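Local coordinates for protein HTH-type transcriptional regulator cbl (Escherichia coli K12, PDB 2FYI) that probably acts as an accessory LysR-type transcription factor of the cys regulon, this chain being its cofactor-binding domain without the DNA-binding part, at residues Ile18-His22 with Thr23-Tyr27; Thr57-Asn61 with Gly62-Ile66; Gly67-Ser70 with Glu71-Asn75. One frame throughout, in Å; residues are numbered along the deposited sequence.

Overall arrangement
All three contacts are local, each within one continuous stretch of chain, in one subdomain of a LysR substrate-binding domain. Interaction 1 is buried, where strand 14-20 runs into helix 22-27. Interaction 2 lies farther from the middle of the chain, partly open to solvent, in the loop from helix 52-61 to strand 66-69; interaction 3 is at the other end of that short strand. Strands 14-20 and 66-69 are parallel neighbours, so the backbone of A19 pairs with both I66 and I68. The chemistry follows the place: helix-start bonds and a CH-pi contact between H22 and R26 in interaction 1, a Schellman motif with a bridging water in interaction 2, and chiefly leucine packing on strand backbone in interaction 3.

Interaction 1. Residues Ile18-His22 with Thr23-Tyr27; sequences IATTH and TQARY
The aliphatic stem of R26 lies over one face of the H22 ring, one helical turn back: R26 CG is 4.0 Å from the ring centroid and offset toward the rim, a CH-pi contact. R26 CD reaches past it to H22 NE2, at 3.3 Å. With H22 CG anti to its own backbone N (chi1 176°), the imidazole runs alongside the arginine, pointing the same way, while the guanidinium plane stands 75° from the ring. On the backbone of the same turn the first helical bonds form, A25 N to T21 O and R26 N to H22 O, both 3.0 Å. T21 occupies the N-cap where the first strand of this LysR-type, periplasmic-binding-protein-like fold gives way to a helix. Q24 bends at chi2 and passes T20 and T21, its CG 3.4 Å from T20 OG1 and its NE2 3.1 Å from T21 OG1. A water joins H22 ND1 to T23 OG1, and that hydroxyl also bonds T123 OG1. Farther out, T20 OG1 is tied to I68 O on the neighbouring strand. D149 forms a salt bridge with R26 NH1 and a weak bond with H22 NE2, and R26 NE bonds T153 OG1 of the second subunit.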
loop_
_atom_site.group_PDB
_atom_site.type_symbol
_atom_site.label_atom_id
_atom_site.label_comp_id
_atom_site.label_asym_id
_atom_site.label_seq_id
_atom_site.Cartn_x
_atom_site.Cartn_y
_atom_site.Cartn_z
ATOM N N ILE A 18 16.124 3.188 5.903
ATOM C CA ILE A 18 14.994 4.002 6.323
ATOM C C ILE A 18 13.730 3.178 6.273
ATOM O O ILE A 18 13.479 2.497 5.288
ATOM C CB ILE A 18 14.813 5.183 5.399
ATOM C CG1 ILE A 18 15.941 6.181 5.658
ATOM C CG2 ILE A 18 13.402 5.796 5.554
ATOM C CD1 ILE A 18 16.197 7.112 4.495
ATOM N N ALA A 19 12.944 3.231 7.344
ATOM C CA ALA A 19 11.683 2.532 7.385
ATOM C C ALA A 19 10.579 3.574 7.344
ATOM O O ALA A 19 10.630 4.596 8.051
ATOM C CB ALA A 19 11.588 1.679 8.617
ATOM N N THR A 20 9.592 3.333 6.499
ATOM C CA THR A 20 8.575 4.327 6.305
ATOM C C THR A 20 7.228 3.791 5.803
ATOM O O THR A 20 7.082 2.614 5.493
ATOM C CB THR A 20 9.092 5.385 5.362
ATOM O OG1 THR A 20 8.263 6.530 5.482
ATOM C CG2 THR A 20 9.103 4.897 3.927
ATOM N N THR A 21 6.246 4.673 5.723
ATOM C CA THR A 21 4.899 4.348 5.224
ATOM C C THR A 21 4.720 4.683 3.756
ATOM O O THR A 21 5.521 5.424 3.182
ATOM C CB THR A 21 3.835 5.171 5.980
ATOM O OG1 THR A 21 4.131 6.585 5.864
ATOM C CG2 THR A 21 3.841 4.785 7.432
ATOM N N HIS A 22 3.644 4.169 3.172
ATOM C CA HIS A 22 3.306 4.416 1.786
ATOM C C HIS A 22 3.266 5.901 1.513
ATOM O O HIS A 22 3.798 6.394 0.501
ATOM C CB HIS A 22 1.932 3.818 1.496
ATOM C CG HIS A 22 1.432 4.106 0.113
ATOM N ND1 HIS A 22 0.804 5.294 -0.222
ATOM C CD2 HIS A 22 1.478 3.367 -1.020
ATOM C CE1 HIS A 22 0.492 5.269 -1.503
ATOM N NE2 HIS A 22 0.894 4.114 -2.010
ATOM N N THR A 23 2.632 6.620 2.434
ATOM C CA THR A 23 2.445 8.048 2.245
ATOM C C THR A 23 3.762 8.790 1.996
ATOM O O THR A 23 3.883 9.524 1.027
ATOM C CB THR A 23 1.729 8.754 3.434
ATOM O OG1 THR A 23 0.583 8.014 3.865
ATOM C CG2 THR A 23 1.300 10.133 3.010
ATOM N N GLN A 24 4.752 8.633 2.873
ATOM C CA GLN A 24 5.962 9.425 2.680
ATOM C C GLN A 24 6.806 8.815 1.568
ATOM O O GLN A 24 7.374 9.538 0.775
ATOM C CB GLN A 24 6.756 9.653 3.989
ATOM C CG GLN A 24 6.087 9.144 5.290
ATOM C CD GLN A 24 4.848 9.935 5.744
ATOM O OE1 GLN A 24 4.432 10.932 5.126
ATOM N NE2 GLN A 24 4.254 9.484 6.845
ATOM N N ALA A 25 6.835 7.495 1.465
ATOM C CA ALA A 25 7.598 6.887 0.424
ATOM C C ALA A 25 7.209 7.474 -0.951
ATOM O O ALA A 25 8.071 7.729 -1.807
ATOM C CB ALA A 25 7.412 5.415 0.483
ATOM N N ARG A 26 5.924 7.732 -1.150
ATOM C CA ARG A 26 5.484 8.231 -2.428
ATOM C C ARG A 26 5.513 9.729 -2.578
ATOM O O ARG A 26 5.808 10.242 -3.649
ATOM C CB ARG A 26 4.061 7.794 -2.686
ATOM C CG ARG A 26 3.954 6.333 -2.783
ATOM C CD ARG A 26 2.997 5.957 -3.802
ATOM N NE ARG A 26 3.478 6.269 -5.128
ATOM C CZ ARG A 26 2.644 6.356 -6.160
ATOM N NH1 ARG A 26 1.337 6.163 -5.963
ATOM N NH2 ARG A 26 3.100 6.621 -7.372
ATOM N N TYR A 27 5.163 10.452 -1.532
ATOM C CA TYR A 27 4.823 11.849 -1.725
ATOM C C TYR A 27 5.767 12.869 -1.120
ATOM O O TYR A 27 5.654 14.061 -1.390
ATOM C CB TYR A 27 3.412 12.135 -1.234
ATOM C CG TYR A 27 2.416 11.186 -1.807
ATOM C CD1 TYR A 27 1.636 10.373 -0.986
ATOM C CD2 TYR A 27 2.281 11.069 -3.179
ATOM C CE1 TYR A 27 0.738 9.469 -1.514
ATOM C CE2 TYR A 27 1.391 10.188 -3.718
ATOM C CZ TYR A 27 0.621 9.379 -2.887
ATOM O OH TYR A 27 -0.278 8.504 -3.477
HETATM O O HOH W 1 -0.905 7.089 1.609
#

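Interaction 2. Residues Thr57-Asn61 with Gly62-Ile66; sequences TLLQN and GEADI
L58 and L59 hold the outgoing chain against the last turn of helix 52-61 through both their carbonyls and their side chains. The polar contacts are made by the backbone. G62 N bonds to L59 O at 3.1 Å, approaching well above the carbonyl plane, and A64 N makes a weak bond of 3.3 Å to L58 O. G62, with phi at 74°, closes the helix in a Schellman motif; the positive phi by itself favours glycine. One water donates to both L59 O and A64 O, bridging helix and loop.

The apolar contacts form a second set. L58 CB meets A64 CB at 4.0 Å, and L58 CD2 lies 3.6 Å from E63 CB, the two side chains crossing at about a right angle. E63, bent at chi2, also brings its CG to within 3.8 Å of N61 CB on the exposed side. L59 contacts the later part of the loop: its CD2 lies 3.5 Å from each of the carbonyl oxygens A64 O and D65 O. Beyond the turn, L58 and A64 both pack on A19 of strand 14-20, and D65 OD2 bonds T17 N. Strands 43-49 and 66-69 both run parallel to strand 14-20, which makes helix 52-61 the connecting helix of a beta-alpha-beta crossover. At its end L59 O takes both G62 N and the water, L58 O has the weak bond from A64 N, and the methyl of A64 is small enough to sit against L58 CB, consistent with the close passage of the chain.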
loop_
_atom_site.group_PDB
_atom_site.type_symbol
_atom_site.label_atom_id
_atom_site.label_comp_id
_atom_site.label_asym_id
_atom_site.label_seq_id
_atom_site.Cartn_x
_atom_site.Cartn_y
_atom_site.Cartn_z
ATOM N N THR A 57 9.056 -0.968 15.777
ATOM C CA THR A 57 9.783 -2.164 16.133
ATOM C C THR A 57 11.133 -2.203 15.443
ATOM O O THR A 57 12.132 -2.516 16.074
ATOM C CB THR A 57 8.988 -3.372 15.747
ATOM O OG1 THR A 57 7.824 -3.396 16.562
ATOM C CG2 THR A 57 9.771 -4.627 15.982
ATOM N N LEU A 58 11.177 -1.880 14.152
ATOM C CA LEU A 58 12.442 -1.945 13.427
ATOM C C LEU A 58 13.438 -0.992 14.047
ATOM O O LEU A 58 14.617 -1.291 14.128
ATOM C CB LEU A 58 12.259 -1.638 11.943
ATOM C CG LEU A 58 11.415 -2.635 11.135
ATOM C CD1 LEU A 58 11.057 -1.968 9.847
ATOM C CD2 LEU A 58 12.127 -3.939 10.873
ATOM N N LEU A 59 12.964 0.157 14.505
ATOM C CA LEU A 59 13.861 1.089 15.148
ATOM C C LEU A 59 14.350 0.523 16.459
ATOM O O LEU A 59 15.540 0.590 16.736
ATOM C CB LEU A 59 13.196 2.437 15.364
ATOM C CG LEU A 59 13.115 3.405 14.189
ATOM C CD1 LEU A 59 12.470 4.705 14.636
ATOM C CD2 LEU A 59 14.484 3.665 13.641
ATOM N N GLN A 60 13.451 -0.035 17.265
ATOM C CA GLN A 60 13.854 -0.615 18.541
ATOM C C GLN A 60 14.934 -1.669 18.353
ATOM O O GLN A 60 15.860 -1.732 19.132
ATOM C CB GLN A 60 12.662 -1.208 19.291
ATOM C CG GLN A 60 11.535 -0.179 19.604
ATOM C CD GLN A 60 10.128 -0.824 19.799
ATOM O OE1 GLN A 60 10.016 -1.972 20.273
ATOM N NE2 GLN A 60 9.054 -0.081 19.432
ATOM N N ASN A 61 14.828 -2.469 17.299
ATOM C CA ASN A 61 15.765 -3.551 17.009
ATOM C C ASN A 61 17.030 -3.150 16.287
ATOM O O ASN A 61 17.898 -3.972 16.076
ATOM C CB ASN A 61 15.083 -4.558 16.092
ATOM C CG ASN A 61 13.905 -5.229 16.751
ATOM O OD1 ASN A 61 13.844 -5.313 17.980
ATOM N ND2 ASN A 61 12.949 -5.707 15.939
ATOM N N GLY A 62 17.121 -1.913 15.839
ATOM C CA GLY A 62 18.251 -1.519 15.015
ATOM C C GLY A 62 18.208 -2.035 13.586
ATOM O O GLY A 62 19.130 -1.834 12.835
ATOM N N GLU A 63 17.127 -2.693 13.201
ATOM C CA GLU A 63 16.920 -3.099 11.807
ATOM C C GLU A 63 16.748 -1.925 10.851
ATOM O O GLU A 63 16.851 -2.114 9.631
ATOM C CB GLU A 63 15.674 -3.961 11.662
ATOM C CG GLU A 63 15.697 -5.255 12.406
ATOM C CD GLU A 63 16.907 -6.066 12.040
ATOM O OE1 GLU A 63 17.361 -5.986 10.875
ATOM O OE2 GLU A 63 17.437 -6.776 12.927
ATOM N N ALA A 64 16.437 -0.741 11.388
ATOM C CA ALA A 64 16.382 0.469 10.588
ATOM C C ALA A 64 17.079 1.573 11.342
ATOM O O ALA A 64 17.056 1.598 12.555
ATOM C CB ALA A 64 14.964 0.843 10.305
ATOM N N ASP A 65 17.681 2.493 10.612
ATOM C CA ASP A 65 18.346 3.631 11.192
ATOM C C ASP A 65 17.359 4.775 11.512
ATOM O O ASP A 65 17.370 5.302 12.611
ATOM C CB ASP A 65 19.485 4.073 10.254
ATOM C CG ASP A 65 20.440 2.890 9.846
ATOM O OD1 ASP A 65 20.928 2.141 10.738
ATOM O OD2 ASP A 65 20.749 2.709 8.629
ATOM N N ILE A 66 16.502 5.138 10.556
ATOM C CA ILE A 66 15.516 6.217 10.718
ATOM C C ILE A 66 14.100 5.717 10.436
ATOM O O ILE A 66 13.892 4.979 9.473
ATOM C CB ILE A 66 15.793 7.361 9.725
ATOM C CG1 ILE A 66 17.228 7.826 9.863
ATOM C CG2 ILE A 66 14.894 8.529 9.973
ATOM C CD1 ILE A 66 17.683 8.610 8.709
HETATM O O HOH W 2 17.581 1.714 15.229
#

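Interaction 3. Residues Gly67-Ser70 with Glu71-Asn75; sequences GIAS and ERLSN
L73 folds back over the strand that the chain has just left, its CD1 meeting G67 and A69. Strand 66-69 closes a beta-alpha-beta unit of the LysR substrate-binding domain, and the loop after it leads to the long strand 79-94. The tight part is apolar and lies on the inner side of this turn. L73 CD1 sits 3.5 Å from G67 O, 3.7 Å from A69 N and 4.2 Å from A69 CB, so one methyl covers strand backbone and the alanine together. CG lies anti to the carbonyl carbon of L73 (chi1 -70°), and the extended chi2 carries CD1 back to the strand. L79 packs on the same leucine, and I55 of helix 52-61 on A69.

The solvent side, marked by the exposed R72, is looser and polar. R72 adopts a left-handed backbone conformation and extends from the turn, reaching Q53 OE1 in a weak bond. E71 is only partly exposed; its side chain bends at chi2, and OE2 goes on to a weak bond with G124 N. Replacing E71 with an alanine would probably leave G124 N without this weak partner, as the carboxylate would be gone. At the junction of the two sides, S70, also partly exposed, stands between strand and loop, and its OG takes a hydrogen bond from W87 NE1.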
loop_
_atom_site.group_PDB
_atom_site.type_symbol
_atom_site.label_atom_id
_atom_site.label_comp_id
_atom_site.label_asym_id
_atom_site.label_seq_id
_atom_site.Cartn_x
_atom_site.Cartn_y
_atom_site.Cartn_z
ATOM N N GLY A 67 13.134 6.113 11.268
ATOM C CA GLY A 67 11.744 5.752 11.044
ATOM C C GLY A 67 10.967 6.999 10.677
ATOM O O GLY A 67 11.167 8.058 11.282
ATOM N N ILE A 68 10.085 6.892 9.683
ATOM C CA ILE A 68 9.288 8.054 9.271
ATOM C C ILE A 68 7.827 7.696 9.115
ATOM O O ILE A 68 7.460 6.863 8.265
ATOM C CB ILE A 68 9.781 8.641 7.946
ATOM C CG1 ILE A 68 11.220 9.153 8.102
ATOM C CG2 ILE A 68 8.865 9.744 7.496
ATOM C CD1 ILE A 68 12.082 8.985 6.850
ATOM N N ALA A 69 6.994 8.322 9.945
ATOM C CA ALA A 69 5.554 8.044 9.949
ATOM C C ALA A 69 4.803 9.167 10.643
ATOM O O ALA A 69 5.412 10.034 11.287
ATOM C CB ALA A 69 5.278 6.738 10.628
ATOM N N SER A 70 3.477 9.164 10.507
ATOM C CA SER A 70 2.654 10.176 11.198
ATOM C C SER A 70 2.166 9.687 12.553
ATOM O O SER A 70 1.713 10.470 13.352
ATOM C CB SER A 70 1.441 10.593 10.357
ATOM O OG SER A 70 1.787 11.339 9.205
ATOM N N GLU A 71 2.246 8.388 12.805
ATOM C CA GLU A 71 1.676 7.834 14.018
ATOM C C GLU A 71 2.733 7.137 14.865
ATOM O O GLU A 71 3.785 6.730 14.373
ATOM C CB GLU A 71 0.550 6.855 13.674
ATOM C CG GLU A 71 -0.533 7.434 12.750
ATOM C CD GLU A 71 -1.481 8.442 13.463
ATOM O OE1 GLU A 71 -1.565 8.435 14.727
ATOM O OE2 GLU A 71 -2.159 9.231 12.748
ATOM N N ARG A 72 2.460 7.039 16.160
ATOM C CA ARG A 72 3.219 6.163 17.054
ATOM C C ARG A 72 4.714 6.359 17.171
ATOM O O ARG A 72 5.365 5.392 17.496
ATOM C CB ARG A 72 3.088 4.687 16.610
ATOM C CG ARG A 72 1.698 4.142 16.536
ATOM C CD ARG A 72 1.637 2.884 17.345
ATOM N NE ARG A 72 0.463 2.063 17.048
ATOM C CZ ARG A 72 0.399 0.749 17.298
ATOM N NH1 ARG A 72 1.439 0.110 17.853
ATOM N NH2 ARG A 72 -0.701 0.062 16.987
ATOM N N LEU A 73 5.306 7.510 16.884
ATOM C CA LEU A 73 6.765 7.568 17.003
ATOM C C LEU A 73 7.054 8.535 18.083
ATOM O O LEU A 73 8.044 8.410 18.795
ATOM C CB LEU A 73 7.484 8.004 15.707
ATOM C CG LEU A 73 7.504 7.063 14.489
ATOM C CD1 LEU A 73 8.325 7.612 13.340
ATOM C CD2 LEU A 73 7.975 5.693 14.880
ATOM N N SER A 74 6.185 9.518 18.228
ATOM C CA SER A 74 6.468 10.547 19.202
ATOM C C SER A 74 5.974 10.149 20.580
ATOM O O SER A 74 6.145 10.882 21.534
ATOM C CB SER A 74 5.889 11.875 18.771
ATOM O OG SER A 74 4.499 11.785 18.749
ATOM N N ASN A 75 5.383 8.967 20.687
ATOM C CA ASN A 75 4.874 8.525 21.966
ATOM C C ASN A 75 5.448 7.211 22.443
ATOM O O ASN A 75 4.882 6.549 23.298
ATOM C CB ASN A 75 3.348 8.523 21.955
ATOM C CG ASN A 75 2.767 9.886 22.310
ATOM O OD1 ASN A 75 1.574 10.135 22.118
ATOM N ND2 ASN A 75 3.617 10.785 22.834
#